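PDB 1T3Q: quinoline 2-oxidoreductase medium subunit from Pseudomonas putida, which binds FAD as the flavoprotein subunit of a molybdenum hydroxylase and probably passes on electrons released when quinoline is oxidised. Local coordinates for residues K2-S7 with P38-R43; K88-L93 with V169-P174; M135-S140 with A162-V167; D228-K233 with A241-L246. All coordinates share one frame; numbering follows the deposited sequence.

Contact 1. Residues K2-S7 with P38-R43; sequences KFPAFS and PLLAFR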
# COMPACT_ATOMS: atom_id res chain seq x y z
N LYS C 2 4.23 -20.20 19.40
CA LYS C 2 5.23 -19.25 19.89
C LYS C 2 5.57 -19.71 21.31
O LYS C 2 4.70 -20.18 22.04
CB LYS C 2 4.67 -17.83 19.92
CG LYS C 2 4.27 -17.26 18.55
CD LYS C 2 5.42 -17.32 17.55
CE LYS C 2 5.00 -16.73 16.21
NZ LYS C 2 6.11 -16.76 15.21
N PHE C 3 6.84 -19.59 21.69
CA PHE C 3 7.28 -20.00 23.02
C PHE C 3 6.51 -19.27 24.11
O PHE C 3 6.02 -18.16 23.91
CB PHE C 3 8.76 -19.67 23.25
CG PHE C 3 9.68 -20.13 22.16
CD1 PHE C 3 10.87 -19.44 21.92
CD2 PHE C 3 9.38 -21.24 21.38
CE1 PHE C 3 11.74 -19.85 20.93
CE2 PHE C 3 10.25 -21.66 20.38
CZ PHE C 3 11.43 -20.97 20.15
N PRO C 4 6.38 -19.90 25.29
CA PRO C 4 5.68 -19.22 26.38
C PRO C 4 6.73 -18.24 26.91
O PRO C 4 7.91 -18.36 26.54
CB PRO C 4 5.36 -20.35 27.35
CG PRO C 4 6.47 -21.31 27.13
CD PRO C 4 6.65 -21.31 25.63
N ALA C 5 6.34 -17.29 27.75
CA ALA C 5 7.30 -16.31 28.26
C ALA C 5 8.28 -16.85 29.30
O ALA C 5 7.98 -17.79 30.03
CB ALA C 5 6.54 -15.12 28.84
N PHE C 6 9.47 -16.25 29.35
CA PHE C 6 10.50 -16.63 30.31
C PHE C 6 11.64 -15.61 30.32
O PHE C 6 11.82 -14.86 29.36
CB PHE C 6 11.05 -18.03 29.99
CG PHE C 6 11.52 -18.20 28.57
CD1 PHE C 6 12.73 -17.66 28.15
CD2 PHE C 6 10.73 -18.88 27.64
CE1 PHE C 6 13.15 -17.79 26.82
CE2 PHE C 6 11.14 -19.02 26.32
CZ PHE C 6 12.35 -18.47 25.90
N SER C 7 12.40 -15.57 31.41
CA SER C 7 13.53 -14.65 31.50
C SER C 7 14.76 -15.41 30.98
O SER C 7 14.68 -16.61 30.72
CB SER C 7 13.76 -14.19 32.94
OG SER C 7 14.02 -15.30 33.78
N PRO C 38 11.91 -26.70 20.37
CA PRO C 38 10.73 -27.31 19.73
C PRO C 38 9.68 -27.60 20.81
O PRO C 38 8.48 -27.42 20.58
CB PRO C 38 11.31 -28.57 19.10
CG PRO C 38 12.66 -28.09 18.64
CD PRO C 38 13.15 -27.32 19.87
N LEU C 39 10.13 -28.05 21.98
CA LEU C 39 9.22 -28.34 23.09
C LEU C 39 8.51 -27.08 23.53
O LEU C 39 7.31 -27.11 23.85
CB LEU C 39 9.98 -28.93 24.28
CG LEU C 39 10.54 -30.34 24.16
CD1 LEU C 39 11.30 -30.70 25.43
CD2 LEU C 39 9.40 -31.32 23.93
N LEU C 40 9.24 -25.96 23.55
CA LEU C 40 8.67 -24.67 23.93
C LEU C 40 7.66 -24.22 22.88
O LEU C 40 6.64 -23.62 23.21
CB LEU C 40 9.77 -23.62 24.08
CG LEU C 40 10.62 -23.70 25.35
CD1 LEU C 40 11.80 -22.75 25.24
CD2 LEU C 40 9.77 -23.35 26.55
N ALA C 41 7.97 -24.50 21.61
CA ALA C 41 7.09 -24.12 20.51
C ALA C 41 5.74 -24.82 20.65
O ALA C 41 4.70 -24.27 20.29
CB ALA C 41 7.73 -24.48 19.17
N PHE C 42 5.76 -26.04 21.19
CA PHE C 42 4.54 -26.81 21.40
C PHE C 42 3.99 -26.55 22.80
O PHE C 42 2.99 -27.14 23.21
CB PHE C 42 4.83 -28.30 21.25
CG PHE C 42 5.06 -28.74 19.83
CD1 PHE C 42 6.02 -29.69 19.53
CD2 PHE C 42 4.30 -28.20 18.80
CE1 PHE C 42 6.22 -30.11 18.22
CE2 PHE C 42 4.49 -28.61 17.48
CZ PHE C 42 5.45 -29.57 17.19
N ARG C 43 4.67 -25.67 23.53
CA ARG C 43 4.28 -25.32 24.88
C ARG C 43 4.10 -26.57 25.74
O ARG C 43 3.11 -26.71 26.46
CB ARG C 43 3.01 -24.48 24.87
CG ARG C 43 3.19 -23.19 24.08
CD ARG C 43 2.23 -22.09 24.49
NE ARG C 43 2.61 -20.83 23.84
CZ ARG C 43 2.17 -19.63 24.21
NH1 ARG C 43 1.33 -19.50 25.23
NH2 ARG C 43 2.59 -18.55 23.56
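Arg43 grips the carbonyl oxygen of Lys2 side-on with two nitrogens: NE to Lys2 O is 2.8 Å, nearly collinear with the C=O bond, and NH2 reaches Lys2 O at 3.1 Å from above the carbonyl plane. The oxygen lies in the guanidinium plane, while Pro4 CA sits 4.1 Å above one face, over its centre. Beside this polar grip, Leu40 is met along its length: CB lies 3.6 Å from Phe3 CD2, and of its two methyls CD2 meets Pro4 CD at 3.8 Å and CD1 meets Phe6 CE2 tip to tip at 3.9 Å. The edge of the Phe3 ring is turned to Ala41, with CD2 3.6 Å from Ala41 N. Arg43 ends helix 36-41 in a Schellman motif, with a positive phi (52°); its side chain, extended from CG to NE, reaches the N-terminal segment. Leu40 also packs on Leu36, an FAD-binding residue, and on Leu50 of strand 49-52. Outside the chain, Arg43 NH1 forms a salt bridge with Asp129 of the large subunit, and Lys2 NZ pairs with Asp33 and Glu49 of the small subunit. Phe3 O accepts a hydrogen bond from Arg28 of the small subunit.

Contact 2. Residues K88-L93 with V169-P174; sequences KCVPIL and VEIPIP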
# COMPACT_ATOMS: atom_id res chain seq x y z
N LYS C 88 41.01 -38.93 16.24
CA LYS C 88 42.09 -39.89 16.47
C LYS C 88 41.85 -40.80 17.67
O LYS C 88 42.28 -41.96 17.67
CB LYS C 88 43.43 -39.15 16.64
N CYS C 89 41.15 -40.30 18.68
CA CYS C 89 40.88 -41.09 19.88
C CYS C 89 39.65 -41.99 19.79
O CYS C 89 39.71 -43.16 20.18
CB CYS C 89 40.74 -40.17 21.09
SG CYS C 89 42.25 -39.27 21.52
N VAL C 90 38.54 -41.46 19.30
CA VAL C 90 37.30 -42.23 19.20
C VAL C 90 36.65 -42.03 17.83
O VAL C 90 35.58 -41.42 17.71
CB VAL C 90 36.30 -41.81 20.31
CG1 VAL C 90 35.08 -42.72 20.30
CG2 VAL C 90 36.99 -41.86 21.67
N PRO C 91 37.29 -42.56 16.77
CA PRO C 91 36.80 -42.45 15.39
C PRO C 91 35.36 -42.89 15.15
O PRO C 91 34.74 -42.47 14.17
CB PRO C 91 37.81 -43.29 14.60
CG PRO C 91 38.29 -44.29 15.61
CD PRO C 91 38.47 -43.43 16.83
N ILE C 92 34.81 -43.71 16.04
CA ILE C 92 33.44 -44.16 15.87
C ILE C 92 32.46 -43.02 16.15
O ILE C 92 31.37 -42.98 15.60
CB ILE C 92 33.10 -45.35 16.80
CG1 ILE C 92 31.68 -45.86 16.52
CG2 ILE C 92 33.23 -44.93 18.27
CD1 ILE C 92 31.49 -46.41 15.11
N LEU C 93 32.87 -42.07 16.99
CA LEU C 93 32.01 -40.94 17.34
C LEU C 93 31.61 -40.13 16.11
O LEU C 93 30.43 -39.92 15.86
CB LEU C 93 32.71 -40.04 18.36
CG LEU C 93 31.85 -39.48 19.51
CD1 LEU C 93 32.63 -38.42 20.25
CD2 LEU C 93 30.56 -38.90 18.98
N VAL C 169 31.83 -35.49 29.40
CA VAL C 169 31.70 -36.92 29.23
C VAL C 169 33.10 -37.43 28.96
O VAL C 169 33.84 -36.86 28.16
CB VAL C 169 30.81 -37.27 28.02
CG1 VAL C 169 30.74 -38.78 27.86
CG2 VAL C 169 29.42 -36.68 28.21
N GLU C 170 33.47 -38.50 29.65
CA GLU C 170 34.79 -39.08 29.45
C GLU C 170 34.59 -40.44 28.81
O GLU C 170 33.94 -41.32 29.36
CB GLU C 170 35.53 -39.18 30.79
CG GLU C 170 35.94 -37.80 31.32
CD GLU C 170 36.85 -37.84 32.54
OE1 GLU C 170 37.19 -36.76 33.06
OE2 GLU C 170 37.22 -38.95 32.99
N ILE C 171 35.14 -40.59 27.60
CA ILE C 171 35.02 -41.82 26.84
C ILE C 171 36.34 -42.58 26.81
O ILE C 171 37.35 -42.06 26.34
CB ILE C 171 34.61 -41.54 25.39
CG1 ILE C 171 33.39 -40.63 25.35
CG2 ILE C 171 34.31 -42.86 24.67
CD1 ILE C 171 32.99 -40.21 23.95
N PRO C 172 36.35 -43.83 27.31
CA PRO C 172 37.58 -44.62 27.29
C PRO C 172 37.93 -44.93 25.85
O PRO C 172 37.07 -45.35 25.08
CB PRO C 172 37.19 -45.88 28.06
CG PRO C 172 36.08 -45.42 28.95
CD PRO C 172 35.28 -44.52 28.05
N ILE C 173 39.18 -44.71 25.46
CA ILE C 173 39.59 -45.01 24.10
C ILE C 173 39.36 -46.51 23.90
O ILE C 173 40.00 -47.34 24.54
CB ILE C 173 41.07 -44.65 23.87
CG1 ILE C 173 41.26 -43.14 24.03
CG2 ILE C 173 41.51 -45.10 22.48
CD1 ILE C 173 42.68 -42.66 23.87
N PRO C 174 38.42 -46.87 23.01
CA PRO C 174 38.11 -48.28 22.75
C PRO C 174 39.24 -49.16 22.21
O PRO C 174 40.07 -48.72 21.41
CB PRO C 174 36.93 -48.20 21.79
CG PRO C 174 37.20 -46.92 21.04
CD PRO C 174 37.62 -45.99 22.14
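Ile171, on strand 165-172, sends its side chain toward Val90 and Leu93, where helices 84-89 and 92-97 meet the antiparallel sheet of the FAD-binding domain. Its CB points at the helical segment and splits there into two branches. CG2, anti to the backbone N, meets Val90 CG2 at 4.1 Å. CG1 takes the other direction, anti to the carbonyl carbon (chi1 -51°), and an extended chi2 of 175° carries CD1 on to Leu93 CD1, also 4.1 Å away. Ile171 thus spans the short link between the helices, one branch on Val90, the first residue past helix 84-89, and the other on Leu93 of the second. The side chains meet through carbon and sulfur alone, at spacings close to van der Waals distance. Met128 of helix 123-130 also packs on Ile171, and Leu69 of the neighbouring strand 68-72 touches both Cys89 and Val90, so the same cluster continues across the sheet. Past the end of the strand, Pro174 brings its CD to 4.2 Å from Val90 CG2. Ile173 meets Cys89, the last residue of helix 84-89: its CD1 is 4.1 Å from Cys89 SG, and its CG2 rests 3.5 Å from the carbonyl oxygen of Cys89.

Contact 3. Residues M135-S140 with A162-V167; sequences MYIASS and AGEVLV. With FAD (flavin-adenine dinucleotide), chain R.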
# COMPACT_ATOMS: atom_id res chain seq x y z
N MET C 135 29.79 -39.95 32.91
CA MET C 135 29.32 -38.58 32.94
C MET C 135 29.73 -37.92 34.24
O MET C 135 29.66 -38.54 35.31
CB MET C 135 27.79 -38.50 32.84
CG MET C 135 27.24 -38.47 31.43
SD MET C 135 27.49 -40.03 30.64
CE MET C 135 26.25 -39.95 29.33
N TYR C 136 30.16 -36.66 34.15
CA TYR C 136 30.54 -35.91 35.34
C TYR C 136 29.50 -34.81 35.49
O TYR C 136 29.34 -33.97 34.61
CB TYR C 136 31.96 -35.37 35.19
CG TYR C 136 32.97 -36.48 35.25
CD1 TYR C 136 33.21 -37.29 34.14
CD2 TYR C 136 33.63 -36.79 36.44
CE1 TYR C 136 34.07 -38.39 34.21
CE2 TYR C 136 34.49 -37.89 36.53
CZ TYR C 136 34.70 -38.68 35.41
OH TYR C 136 35.54 -39.78 35.49
N ILE C 137 28.79 -34.86 36.61
CA ILE C 137 27.70 -33.94 36.90
C ILE C 137 28.00 -33.01 38.06
O ILE C 137 28.37 -33.46 39.15
CB ILE C 137 26.42 -34.74 37.20
CG1 ILE C 137 26.13 -35.69 36.03
CG2 ILE C 137 25.26 -33.80 37.45
CD1 ILE C 137 25.11 -36.77 36.33
N ALA C 138 27.81 -31.71 37.84
CA ALA C 138 28.06 -30.72 38.88
C ALA C 138 26.79 -30.26 39.58
O ALA C 138 25.72 -30.18 38.98
CB ALA C 138 28.78 -29.52 38.28
N SER C 139 26.94 -29.96 40.86
CA SER C 139 25.84 -29.48 41.68
C SER C 139 26.47 -28.57 42.71
O SER C 139 27.69 -28.39 42.72
CB SER C 139 25.14 -30.65 42.40
OG SER C 139 26.01 -31.23 43.35
N SER C 140 25.65 -27.98 43.57
CA SER C 140 26.16 -27.09 44.59
C SER C 140 27.19 -27.81 45.47
O SER C 140 28.18 -27.21 45.89
CB SER C 140 25.01 -26.60 45.47
OG SER C 140 25.50 -25.88 46.58
N ALA C 162 17.46 -32.33 40.15
CA ALA C 162 17.12 -30.92 40.06
C ALA C 162 18.33 -30.04 40.35
O ALA C 162 19.04 -30.24 41.34
CB ALA C 162 15.99 -30.59 41.04
N GLY C 163 18.58 -29.07 39.47
CA GLY C 163 19.69 -28.15 39.66
C GLY C 163 21.06 -28.63 39.22
O GLY C 163 22.03 -27.88 39.33
N GLU C 164 21.16 -29.86 38.73
CA GLU C 164 22.46 -30.38 38.30
C GLU C 164 22.82 -30.02 36.86
O GLU C 164 21.94 -29.80 36.02
CB GLU C 164 22.50 -31.90 38.45
CG GLU C 164 22.42 -32.37 39.88
CD GLU C 164 22.75 -33.84 40.01
OE1 GLU C 164 22.10 -34.65 39.31
OE2 GLU C 164 23.67 -34.18 40.79
N VAL C 165 24.12 -29.97 36.59
CA VAL C 165 24.61 -29.63 35.26
C VAL C 165 25.62 -30.67 34.78
O VAL C 165 26.61 -30.94 35.45
CB VAL C 165 25.32 -28.24 35.27
CG1 VAL C 165 25.80 -27.90 33.87
CG2 VAL C 165 24.36 -27.17 35.77
N LEU C 166 25.34 -31.27 33.63
CA LEU C 166 26.24 -32.25 33.04
C LEU C 166 27.41 -31.39 32.58
O LEU C 166 27.23 -30.45 31.81
CB LEU C 166 25.58 -32.92 31.83
CG LEU C 166 25.99 -34.36 31.48
CD1 LEU C 166 25.48 -34.70 30.09
CD2 LEU C 166 27.49 -34.53 31.55
N VAL C 167 28.62 -31.70 33.05
CA VAL C 167 29.78 -30.90 32.68
C VAL C 167 30.59 -31.46 31.53
O VAL C 167 31.00 -30.72 30.63
CB VAL C 167 30.70 -30.72 33.90
CG1 VAL C 167 31.99 -30.01 33.48
CG2 VAL C 167 29.98 -29.92 34.96
PA FAD R . 18.93 -28.17 24.27
O1A FAD R . 17.79 -28.36 23.34
O2A FAD R . 19.25 -26.93 24.67
O5B FAD R . 18.33 -28.86 25.48
C5B FAD R . 18.26 -30.31 25.69
C4B FAD R . 17.69 -30.59 27.15
O4B FAD R . 18.87 -30.86 28.00
C3B FAD R . 16.89 -29.48 27.91
O3B FAD R . 15.92 -30.02 28.76
C2B FAD R . 18.03 -28.72 28.65
O2B FAD R . 17.58 -28.08 29.82
C1B FAD R . 18.94 -29.84 29.05
N9A FAD R . 20.37 -29.51 29.08
C8A FAD R . 21.14 -29.07 28.03
N7A FAD R . 22.44 -29.06 28.30
C5A FAD R . 22.53 -29.50 29.60
C6A FAD R . 23.69 -29.75 30.51
N6A FAD R . 24.94 -29.53 30.19
N1A FAD R . 23.36 -30.23 31.77
C2A FAD R . 22.05 -30.47 32.16
N3A FAD R . 20.93 -30.26 31.40
C4A FAD R . 21.21 -29.73 30.15
N1 FAD R . 19.12 -35.93 17.75
C2 FAD R . 19.59 -37.15 17.51
O2 FAD R . 20.04 -37.85 18.38
N3 FAD R . 19.40 -37.78 16.23
C4 FAD R . 18.65 -37.19 15.22
O4 FAD R . 18.50 -37.79 14.18
C4X FAD R . 18.06 -35.88 15.50
N5 FAD R . 17.30 -35.24 14.55
C5X FAD R . 16.85 -33.96 14.82
C6 FAD R . 16.06 -33.31 13.82
C7 FAD R . 15.57 -32.02 14.01
C7M FAD R . 14.71 -31.39 12.93
C8 FAD R . 15.89 -31.28 15.26
C8M FAD R . 15.39 -29.88 15.52
C9 FAD R . 16.69 -31.90 16.25
C9A FAD R . 17.16 -33.24 16.05
N10 FAD R . 17.98 -33.97 17.03
C10 FAD R . 18.38 -35.25 16.80
C1' FAD R . 18.19 -33.35 18.37
C2' FAD R . 19.61 -32.73 18.54
O2' FAD R . 20.57 -33.78 18.69
C3' FAD R . 19.53 -31.84 19.78
O3' FAD R . 20.52 -30.82 19.59
C4' FAD R . 19.81 -32.59 21.10
O4' FAD R . 18.88 -33.66 21.30
C5' FAD R . 19.67 -31.59 22.21
O5' FAD R . 21.01 -30.82 22.40
P FAD R . 20.97 -29.33 22.55
O1P FAD R . 22.43 -28.91 22.77
O2P FAD R . 20.28 -28.68 21.53
O3P FAD R . 20.24 -29.03 23.80
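Ile137 and Glu164 lie slantwise to each other, Ile137 CG2 set against the length of the acid, 3.5 Å from Glu164 CB and 3.6 Å from the carboxylate carbon Glu164 CD. Glu164 CG stands anti to the carbonyl carbon (chi1 -65°), and the carboxylate at the end of the chain has polar partners outside the two segments: OE2 makes a salt bridge with Arg144 of strand 142-147, and OE1 accepts from the backbone N of Glu161. An alanine in place of Glu164 would probably leave Arg144 without this charge partner and open a gap beside Ile137 CG2. Further along, Leu166 CD2 reaches obliquely to Met135 CG at 3.9 Å, on the face of the sheet that Ile137 shares and Phe151 covers. Ala138 and Val165 point to the other face, where Ala138 CB meets Val167 CG2 at 3.6 Å beneath helix 14-23. The backbones hold this register as an antiparallel pair: Ala138 and Val165 exchange two hydrogen bonds, and Val167 N donates to Tyr136 O. Along its other edge the segment 162-167 meets FAD. Leu166 N donates to FAD N1A at 2.9 Å, and FAD N6A donates to Leu166 O at 3.0 Å, so the strand backbone reads the Watson-Crick edge of the adenine in the FAD site.

Contact 4. Residues D228-K233 with A241-L246; sequences DFLVGK and ATAAEL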
# COMPACT_ATOMS: atom_id res chain seq x y z
N ASP C 228 28.42 -63.37 23.81
CA ASP C 228 28.91 -64.69 24.21
C ASP C 228 28.98 -65.66 23.03
O ASP C 228 29.93 -66.42 22.91
CB ASP C 228 28.01 -65.25 25.31
CG ASP C 228 28.11 -64.47 26.62
OD1 ASP C 228 27.38 -64.80 27.57
OD2 ASP C 228 28.93 -63.52 26.69
N PHE C 229 27.96 -65.63 22.17
CA PHE C 229 27.92 -66.51 21.01
C PHE C 229 29.06 -66.26 20.03
O PHE C 229 29.65 -67.20 19.49
CB PHE C 229 26.59 -66.34 20.27
CG PHE C 229 26.55 -67.04 18.94
CD1 PHE C 229 26.37 -68.41 18.87
CD2 PHE C 229 26.71 -66.32 17.76
CE1 PHE C 229 26.35 -69.07 17.63
CE2 PHE C 229 26.69 -66.96 16.52
CZ PHE C 229 26.51 -68.34 16.46
N LEU C 230 29.38 -64.99 19.79
CA LEU C 230 30.43 -64.62 18.85
C LEU C 230 31.85 -64.97 19.27
O LEU C 230 32.73 -65.11 18.42
CB LEU C 230 30.34 -63.12 18.54
CG LEU C 230 29.15 -62.68 17.68
CD1 LEU C 230 29.08 -61.17 17.61
CD2 LEU C 230 29.29 -63.27 16.28
N VAL C 231 32.09 -65.11 20.57
CA VAL C 231 33.42 -65.43 21.07
C VAL C 231 33.97 -66.74 20.51
O VAL C 231 33.40 -67.81 20.74
CB VAL C 231 33.44 -65.51 22.61
CG1 VAL C 231 34.83 -65.89 23.10
CG2 VAL C 231 33.03 -64.17 23.19
N GLY C 232 35.09 -66.64 19.78
CA GLY C 232 35.73 -67.81 19.21
C GLY C 232 35.23 -68.21 17.83
O GLY C 232 35.66 -69.23 17.28
N LYS C 233 34.34 -67.43 17.25
CA LYS C 233 33.82 -67.79 15.94
C LYS C 233 34.34 -66.98 14.77
O LYS C 233 34.71 -65.81 14.91
CB LYS C 233 32.29 -67.76 15.96
CG LYS C 233 31.71 -68.80 16.91
CD LYS C 233 30.22 -68.99 16.73
CE LYS C 233 29.72 -70.09 17.65
NZ LYS C 233 30.04 -69.77 19.07
N ALA C 241 24.23 -63.72 11.21
CA ALA C 241 22.78 -63.87 11.21
C ALA C 241 22.29 -64.46 12.54
O ALA C 241 21.32 -63.98 13.11
CB ALA C 241 22.34 -64.76 10.05
N THR C 242 22.97 -65.50 13.01
CA THR C 242 22.59 -66.13 14.27
C THR C 242 22.77 -65.16 15.43
O THR C 242 21.93 -65.09 16.33
CB THR C 242 23.44 -67.39 14.55
OG1 THR C 242 23.26 -68.34 13.49
CG2 THR C 242 23.03 -68.03 15.86
N ALA C 243 23.86 -64.40 15.41
CA ALA C 243 24.12 -63.44 16.48
C ALA C 243 23.04 -62.36 16.48
O ALA C 243 22.61 -61.89 17.54
CB ALA C 243 25.49 -62.81 16.30
N ALA C 244 22.59 -61.97 15.28
CA ALA C 244 21.56 -60.95 15.14
C ALA C 244 20.24 -61.42 15.76
O ALA C 244 19.51 -60.63 16.37
CB ALA C 244 21.35 -60.62 13.66
N GLU C 245 19.94 -62.70 15.62
CA GLU C 245 18.72 -63.28 16.19
C GLU C 245 18.82 -63.24 17.71
O GLU C 245 17.88 -62.85 18.40
CB GLU C 245 18.56 -64.73 15.73
CG GLU C 245 18.24 -64.89 14.26
N LEU C 246 19.97 -63.67 18.23
CA LEU C 246 20.21 -63.69 19.67
C LEU C 246 20.15 -62.29 20.26
O LEU C 246 19.66 -62.10 21.37
CB LEU C 246 21.58 -64.31 19.97
CG LEU C 246 21.75 -65.80 19.70
CD1 LEU C 246 23.20 -66.19 19.91
CD2 LEU C 246 20.84 -66.60 20.63
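Phe229 and Ala243 bring their CA atoms to 6.7 Å where the end of helix 224-230 meets helix 237-248; beyond Leu230 the chain leaves the first helix through a type II turn, with Gly232 at a positive phi of 88°. The Phe229 ring is held between two side chains. Over one face stands the methyl of Thr242, a CH-pi contact with CG2 4.0 Å from the ring centroid and 3.5 Å from Phe229 CZ. On the opposite face lies Lys233 CD, 3.8 Å above the plane and offset toward the rim. The turn folds Lys233 back over the ring, and its NZ donates to Phe229 O at 2.6 Å, which fixes the end of the chain. Phe229 CB points toward the second helix, and CG is anti to the backbone N (chi1 171°). Leu246 comes in at the root of the side chain, with CD1 3.4 Å from Phe229 CB. An alanine at Phe229 would probably open a gap between Thr242 and Lys233, leaving the threonine methyl without its ring and Lys233 CD without the face it covers. Deeper in, Ala243 CB lies 4.0 Å from Phe229 CD2 and 3.8 Å from Leu230 CD2. Thr242 OG1 is turned back to its own helix, hydrogen-bonded to Ser238 O. Leu230 also packs on Ala209 and Ile211 of strand 205-214, and Ala243 on Ile276 of helix 261-284: apolar helix-helix packing against the antiparallel sheet of the CO dehydrogenase flavoprotein C-terminal domain.

How the contacts relate
Contacts 1, 2 and 3 belong to the FAD-binding domain, whereas contact 4 belongs to the C-terminal one. Contact 1 closes first; contact 3 is then nested inside the loop closed by contact 2, and contact 4 follows. Contacts 2 and 3 share strand 165-172 and touch: Glu170 OE2 lies 3.1 Å from Tyr136 OH, a probable hydrogen bond. One strand therefore packs against helices near one end and holds the FAD adenine near the other. Contact 1, which borders the small and large subunits, has its centre about 24 Å from that of contact 3. Contact 4 lies farthest from contact 1, about 47 Å between centres, away from the FAD-binding residues.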